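Local coordinates for Di-haem cytochrome c peroxidase family protein (Burkholderia thailandensis E264, PDB 6NX0) that carries two c-type hemes, displays an atypically stable bis-Fe(IV) state and probably reduces hydrogen peroxide as a cytochrome c peroxidase, at residues 132-137 and 157-162; 152-157 and 208-213; 143-148 and 384-389. All blocks are in the same frame, centred on the assembly; numbering follows the deposited sequence.

Contact 1. Residues 132-137 and 157-162; sequences FAPTLS and RRNAPS. With HEC (heme c), chain B.
Phe132 O is gripped from several directions. The CA-H of Ser162 points at it, with CA 3.4 Å from O and 151° at the hydrogen, His126 gives it a true hydrogen bond from ND1, and the backbone of Leu163 pairs with that of Phe132. Because His126 is an axial ligand of the heme iron, this bond would help to set the rotation of the imidazole and would tend to make it a stronger electron donor. Phe132 O also lies 3.3 Å from Pro161 O, two acceptors that cannot bond to each other. Farther along, Pro134 touches Ala160 with the CG-CD side of its ring, CD being 3.1 Å from the carbonyl O and 3.8 Å from CB of Ala160. That methyl is small enough to fit between proline and heme: Ala160 CB is 3.5 Å from HEC C2D, on the side of the macrocycle away from the iron-bound water. Pro161 CD packs against the same pyrrole, 3.7 Å from HEC C3D. At the far end the extended chain of Arg158 (chi2 -174°, chi3 178°) carries NE outward. NH1 then bonds to the propionate, 2.8 Å from HEC O2D; Asp192 and Asp345 share the guanidinium charge. Both segments are loops flanking helix 138-142, which Ser137 N-caps: 132-137 leads into it from helix 99-109, while 157-162 follows it on the way to strand 173-175.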
# COMPACT_ATOMS: atom_id res chain seq x y z
N PHE A 132 9.14 -5.97 -4.59
CA PHE A 132 7.84 -6.65 -4.54
C PHE A 132 6.71 -5.69 -4.87
O PHE A 132 5.58 -5.84 -4.41
CB PHE A 132 7.65 -7.34 -3.18
CG PHE A 132 8.61 -8.47 -2.97
CD1 PHE A 132 9.88 -8.25 -2.45
CD2 PHE A 132 8.26 -9.75 -3.36
CE1 PHE A 132 10.79 -9.30 -2.29
CE2 PHE A 132 9.14 -10.80 -3.19
CZ PHE A 132 10.42 -10.58 -2.66
N ALA A 133 6.99 -4.74 -5.75
CA ALA A 133 6.02 -3.88 -6.40
C ALA A 133 5.89 -4.29 -7.86
O ALA A 133 6.74 -5.02 -8.38
CB ALA A 133 6.48 -2.41 -6.32
N PRO A 134 4.85 -3.86 -8.57
CA PRO A 134 4.64 -4.41 -9.91
C PRO A 134 5.62 -3.88 -10.94
O PRO A 134 5.93 -2.68 -11.00
CB PRO A 134 3.20 -4.01 -10.24
CG PRO A 134 2.90 -2.88 -9.36
CD PRO A 134 3.66 -3.11 -8.10
N THR A 135 6.09 -4.80 -11.77
CA THR A 135 6.67 -4.47 -13.06
C THR A 135 5.54 -4.69 -14.07
O THR A 135 5.09 -5.82 -14.27
CB THR A 135 7.91 -5.32 -13.34
OG1 THR A 135 8.92 -4.97 -12.39
CG2 THR A 135 8.40 -5.08 -14.73
N LEU A 136 5.02 -3.59 -14.60
CA LEU A 136 3.81 -3.62 -15.42
C LEU A 136 4.06 -4.23 -16.80
O LEU A 136 5.12 -4.04 -17.41
CB LEU A 136 3.27 -2.21 -15.58
CG LEU A 136 2.84 -1.51 -14.28
CD1 LEU A 136 2.45 -0.07 -14.59
CD2 LEU A 136 1.67 -2.24 -13.60
N SER A 137 3.07 -4.96 -17.28
CA SER A 137 3.10 -5.54 -18.61
C SER A 137 3.04 -4.44 -19.66
O SER A 137 2.66 -3.31 -19.37
CB SER A 137 1.92 -6.49 -18.79
OG SER A 137 0.73 -5.71 -18.85
N ARG A 157 -8.15 -3.36 -10.19
CA ARG A 157 -8.95 -2.15 -10.01
C ARG A 157 -8.15 -1.01 -9.40
O ARG A 157 -8.58 0.15 -9.49
CB ARG A 157 -10.16 -2.45 -9.12
CG ARG A 157 -11.19 -3.37 -9.81
CD ARG A 157 -12.34 -3.81 -8.88
NE ARG A 157 -11.92 -4.18 -7.53
CZ ARG A 157 -11.60 -5.41 -7.11
NH1 ARG A 157 -11.25 -5.61 -5.85
NH2 ARG A 157 -11.62 -6.43 -7.96
N ARG A 158 -6.99 -1.32 -8.82
CA ARG A 158 -6.09 -0.37 -8.20
C ARG A 158 -4.66 -0.73 -8.58
O ARG A 158 -4.39 -1.82 -9.07
CB ARG A 158 -6.23 -0.35 -6.67
CG ARG A 158 -7.58 0.14 -6.17
CD ARG A 158 -7.64 0.28 -4.64
NE ARG A 158 -8.93 0.80 -4.21
CZ ARG A 158 -9.64 0.28 -3.21
NH1 ARG A 158 -9.17 -0.74 -2.49
NH2 ARG A 158 -10.83 0.81 -2.93
N ASN A 159 -3.75 0.19 -8.28
CA ASN A 159 -2.33 -0.09 -8.39
C ASN A 159 -1.90 -1.00 -7.25
O ASN A 159 -2.52 -1.02 -6.17
CB ASN A 159 -1.53 1.22 -8.35
CG ASN A 159 -0.10 1.05 -8.82
OD1 ASN A 159 0.24 0.11 -9.54
ND2 ASN A 159 0.74 2.01 -8.44
N ALA A 160 -0.85 -1.77 -7.48
CA ALA A 160 -0.33 -2.63 -6.42
C ALA A 160 0.85 -1.99 -5.72
O ALA A 160 1.72 -1.40 -6.39
CB ALA A 160 0.11 -3.98 -6.97
N PRO A 161 0.91 -2.12 -4.40
CA PRO A 161 2.05 -1.61 -3.64
C PRO A 161 3.20 -2.60 -3.56
O PRO A 161 3.06 -3.80 -3.81
CB PRO A 161 1.45 -1.39 -2.26
CG PRO A 161 0.53 -2.56 -2.12
CD PRO A 161 -0.11 -2.69 -3.50
N SER A 162 4.35 -2.07 -3.18
CA SER A 162 5.42 -2.89 -2.65
C SER A 162 4.95 -3.66 -1.42
O SER A 162 4.26 -3.13 -0.55
CB SER A 162 6.60 -1.99 -2.28
OG SER A 162 7.58 -2.65 -1.48
FE HEC B . -1.21 -8.43 -4.44
CHA HEC B . -2.23 -5.69 -2.57
CHB HEC B . -0.22 -9.99 -1.59
CHC HEC B . -1.11 -11.44 -6.09
CHD HEC B . -2.36 -6.93 -7.32
NA HEC B . -1.15 -7.89 -2.48
C1A HEC B . -1.64 -6.74 -1.91
C2A HEC B . -1.38 -6.78 -0.49
C3A HEC B . -0.73 -7.92 -0.25
C4A HEC B . -0.65 -8.69 -1.47
CMA HEC B . -0.32 -8.47 1.12
CAA HEC B . -1.80 -5.70 0.52
CBA HEC B . -0.65 -4.74 0.76
CGA HEC B . -1.03 -3.56 1.62
O1A HEC B . -0.07 -2.82 2.00
O2A HEC B . -2.26 -3.28 1.79
NB HEC B . -0.78 -10.35 -3.95
C1B HEC B . -0.41 -10.78 -2.69
C2B HEC B . -0.20 -12.20 -2.75
C3B HEC B . -0.55 -12.64 -3.97
C4B HEC B . -0.88 -11.47 -4.75
CMB HEC B . 0.26 -13.05 -1.56
CAB HEC B . -0.48 -14.06 -4.55
CBB HEC B . -1.53 -14.96 -3.84
NC HEC B . -1.63 -9.05 -6.33
C1C HEC B . -1.47 -10.34 -6.82
C2C HEC B . -1.56 -10.26 -8.26
C3C HEC B . -1.88 -9.02 -8.62
C4C HEC B . -1.96 -8.23 -7.41
CMC HEC B . -1.23 -11.43 -9.20
CAC HEC B . -1.74 -8.41 -10.03
CBC HEC B . -2.80 -8.96 -10.99
ND HEC B . -2.07 -6.64 -4.86
C1D HEC B . -2.45 -6.21 -6.15
C2D HEC B . -3.10 -4.94 -6.03
C3D HEC B . -3.12 -4.59 -4.58
C4D HEC B . -2.46 -5.68 -3.91
CMD HEC B . -3.76 -4.17 -7.16
CAD HEC B . -3.75 -3.35 -3.93
CBD HEC B . -5.25 -3.54 -3.99
CGD HEC B . -6.01 -2.61 -3.06
O1D HEC B . -5.37 -1.79 -2.38
O2D HEC B . -7.27 -2.69 -3.11
O HOH W 1 -3.32 -8.87 -4.06

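Contact 2. Residues 152-157 and 208-213; sequences PGHFSR and DPDEMN. With HEC (heme c), chain B.
Asp208 meets Arg157 tip to tip: OD2 lies 2.7 Å from Arg157 NH2 in a salt bridge whose hydrogen bond is weak, bent to 127° at the hydrogen. Its other oxygen, OD1, takes the backbone N of Asp210 at 2.9 Å from above the carboxylate plane, forming an Asx turn. The same residues make a type I turn from Asp208 to Glu211, and Pro209 suits its second position because its ring already fixes the phi required. Asp210 then turns to His154. The side chains cross at about a right angle, and His154 ND1 gives OD1 of Asp210 a hydrogen bond 3.0 Å long and nearly straight (170°), with the oxygen close to the plane of the ring. Asp210 CB rests 3.2 Å from Phe155 O. Glu211 is long enough to reach the heme: its OE2 accepts from Ser156 OG at 2.9 Å and from water 2, and lies 3.5 Å from HEC CHD, on the same side of the macrocycle as the iron-bound water. Next, Met212 places SD 3.9 Å from HEC CAB, joining Ser156 and Glu211 in the heme pocket. Water 2, over the guanidinium face of Arg157, joins Arg157 N to Asp208 OD2 and Glu211 OE2. Since ND1 of His154 donates, it carries a proton, and the facing carboxylate would favour a positively charged imidazole; Ser156 OG and water 2 both hold OE2 of Glu211, which would limit how its carboxylate turns.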
# COMPACT_ATOMS: atom_id res chain seq x y z
N PRO A 152 -5.54 -11.29 -21.16
CA PRO A 152 -5.54 -10.02 -21.88
C PRO A 152 -6.81 -9.24 -21.58
O PRO A 152 -7.89 -9.81 -21.46
CB PRO A 152 -5.46 -10.44 -23.36
CG PRO A 152 -4.97 -11.85 -23.34
CD PRO A 152 -5.49 -12.44 -22.07
N GLY A 153 -6.66 -7.93 -21.44
CA GLY A 153 -7.83 -7.10 -21.26
C GLY A 153 -8.39 -7.07 -19.86
O GLY A 153 -9.42 -6.42 -19.63
N HIS A 154 -7.77 -7.76 -18.91
CA HIS A 154 -8.20 -7.72 -17.52
C HIS A 154 -7.11 -7.07 -16.70
O HIS A 154 -5.93 -7.42 -16.83
CB HIS A 154 -8.52 -9.12 -17.01
CG HIS A 154 -9.74 -9.70 -17.64
ND1 HIS A 154 -10.98 -9.62 -17.04
CD2 HIS A 154 -9.93 -10.26 -18.85
CE1 HIS A 154 -11.88 -10.16 -17.85
NE2 HIS A 154 -11.27 -10.57 -18.95
N PHE A 155 -7.49 -6.09 -15.88
CA PHE A 155 -6.55 -5.36 -15.04
C PHE A 155 -7.10 -5.23 -13.62
O PHE A 155 -8.31 -5.25 -13.40
CB PHE A 155 -6.27 -3.95 -15.60
CG PHE A 155 -5.75 -3.97 -17.01
CD1 PHE A 155 -6.62 -3.97 -18.08
CD2 PHE A 155 -4.39 -3.98 -17.27
CE1 PHE A 155 -6.15 -3.99 -19.37
CE2 PHE A 155 -3.91 -4.00 -18.56
CZ PHE A 155 -4.80 -4.02 -19.62
N SER A 156 -6.17 -5.12 -12.68
CA SER A 156 -6.50 -4.77 -11.30
C SER A 156 -7.35 -3.50 -11.26
O SER A 156 -7.25 -2.65 -12.14
CB SER A 156 -5.20 -4.56 -10.50
OG SER A 156 -4.48 -5.78 -10.37
N ARG A 157 -8.15 -3.36 -10.19
CA ARG A 157 -8.95 -2.15 -10.01
C ARG A 157 -8.15 -1.01 -9.40
O ARG A 157 -8.58 0.15 -9.49
CB ARG A 157 -10.16 -2.45 -9.12
CG ARG A 157 -11.19 -3.37 -9.81
CD ARG A 157 -12.34 -3.81 -8.88
NE ARG A 157 -11.92 -4.18 -7.53
CZ ARG A 157 -11.60 -5.41 -7.11
NH1 ARG A 157 -11.25 -5.61 -5.85
NH2 ARG A 157 -11.62 -6.43 -7.96
N ASP A 208 -10.20 -13.10 -7.70
CA ASP A 208 -10.65 -11.95 -8.48
C ASP A 208 -10.53 -12.29 -9.96
O ASP A 208 -9.43 -12.61 -10.43
CB ASP A 208 -9.77 -10.76 -8.10
CG ASP A 208 -10.21 -9.44 -8.70
OD1 ASP A 208 -10.91 -9.40 -9.73
OD2 ASP A 208 -9.77 -8.41 -8.12
N PRO A 209 -11.61 -12.21 -10.74
CA PRO A 209 -11.47 -12.51 -12.17
C PRO A 209 -10.56 -11.55 -12.91
O PRO A 209 -10.10 -11.89 -14.01
CB PRO A 209 -12.91 -12.43 -12.71
CG PRO A 209 -13.72 -11.86 -11.63
CD PRO A 209 -13.01 -12.02 -10.33
N ASP A 210 -10.31 -10.36 -12.37
CA ASP A 210 -9.42 -9.38 -12.99
C ASP A 210 -7.97 -9.57 -12.56
O ASP A 210 -7.09 -8.90 -13.10
CB ASP A 210 -9.88 -7.96 -12.66
CG ASP A 210 -11.21 -7.59 -13.35
OD1 ASP A 210 -11.47 -8.10 -14.45
OD2 ASP A 210 -11.98 -6.80 -12.76
N GLU A 211 -7.71 -10.49 -11.62
CA GLU A 211 -6.36 -10.79 -11.18
C GLU A 211 -6.03 -12.25 -11.47
O GLU A 211 -5.89 -12.60 -12.64
CB GLU A 211 -6.18 -10.40 -9.70
CG GLU A 211 -6.45 -8.87 -9.54
CD GLU A 211 -6.02 -8.29 -8.21
OE1 GLU A 211 -5.95 -9.01 -7.22
OE2 GLU A 211 -5.74 -7.07 -8.12
N MET A 212 -5.91 -13.13 -10.47
CA MET A 212 -5.49 -14.50 -10.77
C MET A 212 -6.62 -15.38 -11.27
O MET A 212 -6.33 -16.40 -11.89
CB MET A 212 -4.84 -15.12 -9.54
CG MET A 212 -3.70 -14.26 -8.98
SD MET A 212 -2.88 -14.85 -7.51
CE MET A 212 -1.77 -16.09 -8.19
N ASN A 213 -7.88 -15.02 -11.02
CA ASN A 213 -9.04 -15.61 -11.72
C ASN A 213 -9.23 -17.11 -11.46
O ASN A 213 -9.74 -17.85 -12.31
CB ASN A 213 -8.92 -15.36 -13.21
CG ASN A 213 -10.14 -15.75 -13.98
OD1 ASN A 213 -11.27 -15.53 -13.55
ND2 ASN A 213 -9.92 -16.34 -15.15
FE HEC B . -1.21 -8.43 -4.44
CHA HEC B . -2.23 -5.69 -2.57
CHB HEC B . -0.22 -9.99 -1.59
CHC HEC B . -1.11 -11.44 -6.09
CHD HEC B . -2.36 -6.93 -7.32
NA HEC B . -1.15 -7.89 -2.48
C1A HEC B . -1.64 -6.74 -1.91
C2A HEC B . -1.38 -6.78 -0.49
C3A HEC B . -0.73 -7.92 -0.25
C4A HEC B . -0.65 -8.69 -1.47
CMA HEC B . -0.32 -8.47 1.12
CAA HEC B . -1.80 -5.70 0.52
CBA HEC B . -0.65 -4.74 0.76
CGA HEC B . -1.03 -3.56 1.62
O1A HEC B . -0.07 -2.82 2.00
O2A HEC B . -2.26 -3.28 1.79
NB HEC B . -0.78 -10.35 -3.95
C1B HEC B . -0.41 -10.78 -2.69
C2B HEC B . -0.20 -12.20 -2.75
C3B HEC B . -0.55 -12.64 -3.97
C4B HEC B . -0.88 -11.47 -4.75
CMB HEC B . 0.26 -13.05 -1.56
CAB HEC B . -0.48 -14.06 -4.55
CBB HEC B . -1.53 -14.96 -3.84
NC HEC B . -1.63 -9.05 -6.33
C1C HEC B . -1.47 -10.34 -6.82
C2C HEC B . -1.56 -10.26 -8.26
C3C HEC B . -1.88 -9.02 -8.62
C4C HEC B . -1.96 -8.23 -7.41
CMC HEC B . -1.23 -11.43 -9.20
CAC HEC B . -1.74 -8.41 -10.03
CBC HEC B . -2.80 -8.96 -10.99
ND HEC B . -2.07 -6.64 -4.86
C1D HEC B . -2.45 -6.21 -6.15
C2D HEC B . -3.10 -4.94 -6.03
C3D HEC B . -3.12 -4.59 -4.58
C4D HEC B . -2.46 -5.68 -3.91
CMD HEC B . -3.76 -4.17 -7.16
CAD HEC B . -3.75 -3.35 -3.93
CBD HEC B . -5.25 -3.54 -3.99
CGD HEC B . -6.01 -2.61 -3.06
O1D HEC B . -5.37 -1.79 -2.38
O2D HEC B . -7.27 -2.69 -3.11
O HOH W 2 -8.19 -5.52 -8.13
O HOH W 1 -3.32 -8.87 -4.06

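Contact 3. Residues 143-148 and 384-389; sequences GPRVPQ and NGVFDT
Between the two heme sites, Arg145 reaches from a loop that touches one heme to the backbone just after Met382 and His383, which bind the other. Its guanidinium takes two successive carbonyls: NE donates to Gly385 O at 3.2 Å (147° at the hydrogen), and NH2 donates to Val386 O at 3.0 Å (137°). The chain bends at chi3 (-60°), which sets NE toward Gly385 O, and both oxygens are somewhat out of the guanidinium plane. Arginine suits this place because one residue offers several N-H groups to neighbouring carbonyls. Gly385 has a positive phi, readily adopted without a side chain, and its CA packs against Arg145 O at 3.8 Å, close enough that a side chain would not fit. The turn itself is an Asx turn: Asn384 OD1 accepts the backbone N of Val386 at 3.1 Å, while its ND2 is bonded to Pro330 O. Val386 is shared with a classic beta bulge, in which it and Phe387 both face Phe381, and Val386 CG1 sits 3.7 Å above the centre of the Phe387 ring. Elsewhere in the contact Val146 brings CG1 to 3.7 Å from Asn384 O. Asn332 ND2 bonds to both that oxygen and Pro144 O, bridging the two loops. Farther on, Thr389 N-caps helix 390-399, which carries Tyr397, an axial ligand of the second heme, and Pro147 and Gln148 lie against the first.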
# COMPACT_ATOMS: atom_id res chain seq x y z
N GLY A 143 -1.92 1.37 -21.26
CA GLY A 143 -3.30 1.62 -20.94
C GLY A 143 -3.47 2.13 -19.52
O GLY A 143 -3.18 3.29 -19.22
N PRO A 144 -3.93 1.27 -18.61
CA PRO A 144 -4.39 1.77 -17.30
C PRO A 144 -3.30 2.07 -16.29
O PRO A 144 -3.60 2.74 -15.28
CB PRO A 144 -5.28 0.63 -16.79
CG PRO A 144 -4.84 -0.54 -17.50
CD PRO A 144 -4.36 -0.11 -18.85
N ARG A 145 -2.07 1.60 -16.49
CA ARG A 145 -0.97 1.85 -15.57
C ARG A 145 -1.22 1.25 -14.18
O ARG A 145 -0.75 1.76 -13.17
CB ARG A 145 -0.67 3.35 -15.47
CG ARG A 145 -0.48 3.97 -16.85
CD ARG A 145 -0.02 5.43 -16.78
NE ARG A 145 -0.95 6.32 -16.06
CZ ARG A 145 -2.01 6.90 -16.62
NH1 ARG A 145 -2.31 6.70 -17.90
NH2 ARG A 145 -2.78 7.71 -15.91
N VAL A 146 -1.96 0.15 -14.16
CA VAL A 146 -2.08 -0.72 -12.99
C VAL A 146 -1.89 -2.14 -13.49
O VAL A 146 -1.95 -2.38 -14.71
CB VAL A 146 -3.43 -0.54 -12.27
CG1 VAL A 146 -3.63 0.89 -11.85
CG2 VAL A 146 -4.59 -1.00 -13.14
N PRO A 147 -1.66 -3.11 -12.60
CA PRO A 147 -1.28 -4.45 -13.06
C PRO A 147 -2.33 -5.09 -13.96
O PRO A 147 -3.53 -5.03 -13.69
CB PRO A 147 -1.13 -5.24 -11.77
CG PRO A 147 -0.70 -4.20 -10.76
CD PRO A 147 -1.47 -2.95 -11.14
N GLN A 148 -1.84 -5.75 -15.00
CA GLN A 148 -2.66 -6.67 -15.78
C GLN A 148 -2.83 -8.00 -15.05
O GLN A 148 -1.90 -8.52 -14.43
CB GLN A 148 -2.01 -6.92 -17.15
CG GLN A 148 -2.85 -7.78 -18.10
CD GLN A 148 -2.15 -8.06 -19.41
OE1 GLN A 148 -1.21 -7.36 -19.79
NE2 GLN A 148 -2.60 -9.09 -20.09
N ASN A 384 -4.70 4.58 -7.93
CA ASN A 384 -5.24 4.41 -9.27
C ASN A 384 -4.17 4.50 -10.35
O ASN A 384 -4.52 4.50 -11.54
CB ASN A 384 -6.33 5.43 -9.53
CG ASN A 384 -5.81 6.86 -9.46
OD1 ASN A 384 -4.66 7.09 -9.16
ND2 ASN A 384 -6.69 7.82 -9.74
N GLY A 385 -2.90 4.57 -9.97
CA GLY A 385 -1.83 4.61 -10.97
C GLY A 385 -1.80 5.86 -11.81
O GLY A 385 -1.20 5.87 -12.89
N VAL A 386 -2.45 6.95 -11.36
CA VAL A 386 -2.69 8.08 -12.26
C VAL A 386 -1.41 8.79 -12.66
O VAL A 386 -1.33 9.32 -13.78
CB VAL A 386 -3.71 9.06 -11.64
CG1 VAL A 386 -3.17 9.83 -10.42
CG2 VAL A 386 -4.17 10.06 -12.70
N PHE A 387 -0.39 8.83 -11.80
CA PHE A 387 0.85 9.53 -12.11
C PHE A 387 1.92 8.54 -12.54
O PHE A 387 2.03 7.46 -11.97
CB PHE A 387 1.36 10.30 -10.89
CG PHE A 387 0.44 11.38 -10.43
CD1 PHE A 387 -0.09 12.31 -11.33
CD2 PHE A 387 0.07 11.46 -9.11
CE1 PHE A 387 -0.95 13.30 -10.89
CE2 PHE A 387 -0.79 12.46 -8.68
CZ PHE A 387 -1.29 13.37 -9.57
N ASP A 388 2.71 8.92 -13.55
CA ASP A 388 3.79 8.05 -14.01
C ASP A 388 5.18 8.56 -13.65
O ASP A 388 6.16 7.89 -13.97
CB ASP A 388 3.70 7.78 -15.53
CG ASP A 388 3.94 9.00 -16.40
OD1 ASP A 388 4.17 10.10 -15.89
OD2 ASP A 388 3.91 8.84 -17.64
N THR A 389 5.28 9.67 -12.91
CA THR A 389 6.56 10.09 -12.37
C THR A 389 6.40 10.48 -10.91
O THR A 389 5.38 11.03 -10.52
CB THR A 389 7.17 11.29 -13.09
OG1 THR A 389 6.39 12.45 -12.82
CG2 THR A 389 7.24 11.06 -14.61

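Contacts 1 and 3 are buried and lie close together, their centres about 9 Å apart, whereas contact 2 is partly exposed and farther from the centre of the chain. Contacts 1 and 2 share Arg157 and the same heme, Ala160 and Glu211 lying on opposite faces of it. Contact 1 adds proline packing and an arginine-propionate bond; contact 2 brings one glutamate carboxylate, a serine hydroxyl and a methionine. Contact 3 instead relies on one arginine gripping backbone carbonyls, and lies toward the second heme. The run after helix 138-142 serves all three, tied by Ser137 OG to Gln148 OE1 at 2.7 Å and by Ser156 N to Pro147 O at 2.8 Å, both probable hydrogen bonds.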